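Local coordinates for single-stranded DNA-binding protein (Thermus aquaticus, PDB 2FXQ) that binds single-stranded DNA and probably recruits partner proteins during DNA replication, recombination and repair, at residues 51-56 and 201-206. Residues are numbered along the deposited sequence; the frame is centred on the assembly and turned at random.
Sequences PWYHRV and LVNDSW
Asn203 and His54 both carry CG beside the backbone N, anti to the carbonyl carbon (chi1 -65° and -62°), and each side chain reaches the other strand's backbone. The Asn203 amide grips both polar backbone atoms of Tyr53: its OD1 accepts Tyr53 N at 2.8 Å on an in-plane lone pair, and its ND2 donates to Tyr53 O at 2.9 Å, nearly in the amide plane. The paired bonds fix the amide's rotation. A water bridges Pro51 O and Asn203 N. In return, His54 NE2 donates to Leu201 O over 3.2 Å, approaching from above the carbonyl plane, while Leu201 CD1 sits over the centre of the imidazole face in a CH-pi contact, 3.7 Å from the ring centroid. An alanine at His54 would probably leave Leu201 CD1 facing a gap and deprive Leu201 O of the NE2 donor, although Asn129 ND2 also bonds it. Thr217 OG1 of strand 213-225 bonds His54 ND1 and so helps hold the ring. The segments, at 103° to each other, join strands 47-59 and 194-207 of the two OB-fold domains; strands 28-41 and 97-101 flank the first, while strands 129-137 and 213-225 flank the second.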
loop_
_atom_site.group_PDB
_atom_site.type_symbol
_atom_site.label_atom_id
_atom_site.label_comp_id
_atom_site.label_asym_id
_atom_site.label_seq_id
_atom_site.Cartn_x
_atom_site.Cartn_y
_atom_site.Cartn_z
ATOM N N PRO A 51 5.652 -15.193 -11.934
ATOM C CA PRO A 51 5.858 -13.848 -12.463
ATOM C C PRO A 51 4.561 -13.139 -12.750
ATOM O O PRO A 51 3.485 -13.784 -12.934
ATOM C CB PRO A 51 6.623 -14.088 -13.747
ATOM C CG PRO A 51 6.389 -15.565 -14.085
ATOM C CD PRO A 51 6.122 -16.267 -12.858
ATOM N N TRP A 52 4.648 -11.799 -12.720
ATOM C CA TRP A 52 3.606 -10.952 -13.200
ATOM C C TRP A 52 4.300 -10.080 -14.242
ATOM O O TRP A 52 5.509 -9.826 -14.118
ATOM C CB TRP A 52 2.980 -10.124 -12.046
ATOM C CG TRP A 52 3.832 -9.213 -11.176
ATOM C CD1 TRP A 52 4.258 -9.460 -9.865
ATOM C CD2 TRP A 52 4.280 -7.894 -11.500
ATOM N NE1 TRP A 52 4.939 -8.353 -9.408
ATOM C CE2 TRP A 52 4.960 -7.386 -10.366
ATOM C CE3 TRP A 52 4.187 -7.080 -12.652
ATOM C CZ2 TRP A 52 5.529 -6.090 -10.330
ATOM C CZ3 TRP A 52 4.761 -5.773 -12.615
ATOM C CH2 TRP A 52 5.431 -5.315 -11.446
ATOM N N TYR A 53 3.543 -9.653 -15.255
ATOM C CA TYR A 53 3.992 -8.751 -16.282
ATOM C C TYR A 53 2.840 -7.802 -16.438
ATOM O O TYR A 53 1.700 -8.227 -16.686
ATOM C CB TYR A 53 4.211 -9.467 -17.667
ATOM C CG TYR A 53 5.263 -10.522 -17.552
ATOM C CD1 TYR A 53 4.931 -11.842 -17.171
ATOM C CD2 TYR A 53 6.611 -10.198 -17.739
ATOM C CE1 TYR A 53 5.937 -12.827 -17.013
ATOM C CE2 TYR A 53 7.632 -11.195 -17.579
ATOM C CZ TYR A 53 7.278 -12.494 -17.225
ATOM O OH TYR A 53 8.298 -13.439 -17.072
ATOM N N HIS A 54 3.112 -6.508 -16.358
ATOM C CA HIS A 54 2.030 -5.561 -16.538
ATOM C C HIS A 54 2.482 -4.358 -17.288
ATOM O O HIS A 54 3.610 -3.878 -17.069
ATOM C CB HIS A 54 1.509 -5.079 -15.185
ATOM C CG HIS A 54 0.950 -6.183 -14.348
ATOM N ND1 HIS A 54 -0.047 -7.015 -14.812
ATOM C CD2 HIS A 54 1.220 -6.572 -13.083
ATOM C CE1 HIS A 54 -0.368 -7.876 -13.867
ATOM N NE2 HIS A 54 0.421 -7.662 -12.824
ATOM N N ARG A 55 1.559 -3.819 -18.063
ATOM C CA ARG A 55 1.803 -2.600 -18.802
ATOM C C ARG A 55 1.469 -1.389 -17.958
ATOM O O ARG A 55 0.460 -1.366 -17.249
ATOM C CB ARG A 55 0.972 -2.567 -20.070
ATOM C CG ARG A 55 1.130 -1.227 -20.830
ATOM C CD ARG A 55 2.288 -1.197 -21.824
ATOM N NE ARG A 55 1.779 -1.285 -23.194
ATOM C CZ ARG A 55 2.209 -2.138 -24.112
ATOM N NH1 ARG A 55 3.170 -3.006 -23.841
ATOM N NH2 ARG A 55 1.670 -2.122 -25.325
ATOM N N VAL A 56 2.345 -0.403 -17.989
ATOM C CA VAL A 56 2.101 0.849 -17.290
ATOM C C VAL A 56 2.203 1.953 -18.343
ATOM O O VAL A 56 3.269 2.110 -18.991
ATOM C CB VAL A 56 3.133 1.081 -16.169
ATOM C CG1 VAL A 56 2.972 2.492 -15.509
ATOM C CG2 VAL A 56 2.937 0.006 -15.057
ATOM N N LEU A 201 -2.023 -7.289 -8.444
ATOM C CA LEU A 201 -2.357 -7.460 -9.861
ATOM C C LEU A 201 -1.701 -8.730 -10.349
ATOM O O LEU A 201 -0.510 -8.952 -10.088
ATOM C CB LEU A 201 -1.731 -6.289 -10.617
ATOM C CG LEU A 201 -2.616 -5.209 -11.168
ATOM C CD1 LEU A 201 -1.917 -4.561 -12.435
ATOM C CD2 LEU A 201 -4.003 -5.668 -11.599
ATOM N N VAL A 202 -2.483 -9.635 -10.946
ATOM C CA VAL A 202 -1.888 -10.911 -11.356
ATOM C C VAL A 202 -2.204 -11.145 -12.827
ATOM O O VAL A 202 -3.032 -10.481 -13.411
ATOM C CB VAL A 202 -2.431 -12.130 -10.508
ATOM C CG1 VAL A 202 -2.077 -11.989 -8.991
ATOM C CG2 VAL A 202 -3.922 -12.226 -10.668
ATOM N N ASN A 203 -1.588 -12.184 -13.399
ATOM C CA ASN A 203 -1.859 -12.521 -14.776
ATOM C C ASN A 203 -2.543 -13.874 -14.766
ATOM O O ASN A 203 -2.020 -14.827 -14.218
ATOM C CB ASN A 203 -0.565 -12.667 -15.577
ATOM C CG ASN A 203 0.217 -11.365 -15.701
ATOM O OD1 ASN A 203 1.293 -11.295 -15.197
ATOM N ND2 ASN A 203 -0.308 -10.370 -16.432
ATOM N N ASP A 204 -3.729 -13.930 -15.309
ATOM C CA ASP A 204 -4.483 -15.205 -15.395
ATOM C C ASP A 204 -4.397 -15.796 -16.808
ATOM O O ASP A 204 -4.267 -15.046 -17.775
ATOM C CB ASP A 204 -5.941 -14.971 -15.049
ATOM C CG ASP A 204 -6.671 -16.267 -14.715
ATOM O OD1 ASP A 204 -6.004 -17.337 -14.616
ATOM O OD2 ASP A 204 -7.912 -16.303 -14.550
ATOM N N SER A 205 -4.452 -17.132 -16.898
ATOM C CA SER A 205 -4.307 -17.911 -18.143
ATOM C C SER A 205 -5.676 -18.359 -18.586
ATOM O O SER A 205 -6.494 -18.781 -17.749
ATOM C CB SER A 205 -3.551 -19.218 -17.842
ATOM O OG SER A 205 -2.259 -19.238 -18.421
ATOM N N TRP A 206 -5.942 -18.276 -19.887
ATOM C CA TRP A 206 -7.121 -18.937 -20.472
ATOM C C TRP A 206 -6.617 -19.878 -21.550
ATOM O O TRP A 206 -5.853 -19.461 -22.389
ATOM C CB TRP A 206 -8.054 -17.929 -21.112
ATOM C CG TRP A 206 -8.788 -17.150 -20.123
ATOM C CD1 TRP A 206 -8.365 -16.003 -19.499
ATOM C CD2 TRP A 206 -10.079 -17.441 -19.602
ATOM N NE1 TRP A 206 -9.323 -15.578 -18.612
ATOM C CE2 TRP A 206 -10.387 -16.439 -18.654
ATOM C CE3 TRP A 206 -11.013 -18.462 -19.827
ATOM C CZ2 TRP A 206 -11.594 -16.422 -17.940
ATOM C CZ3 TRP A 206 -12.218 -18.444 -19.135
ATOM C CH2 TRP A 206 -12.494 -17.432 -18.180
HETATM O O HOH W 1 0.862 -13.326 -11.809
#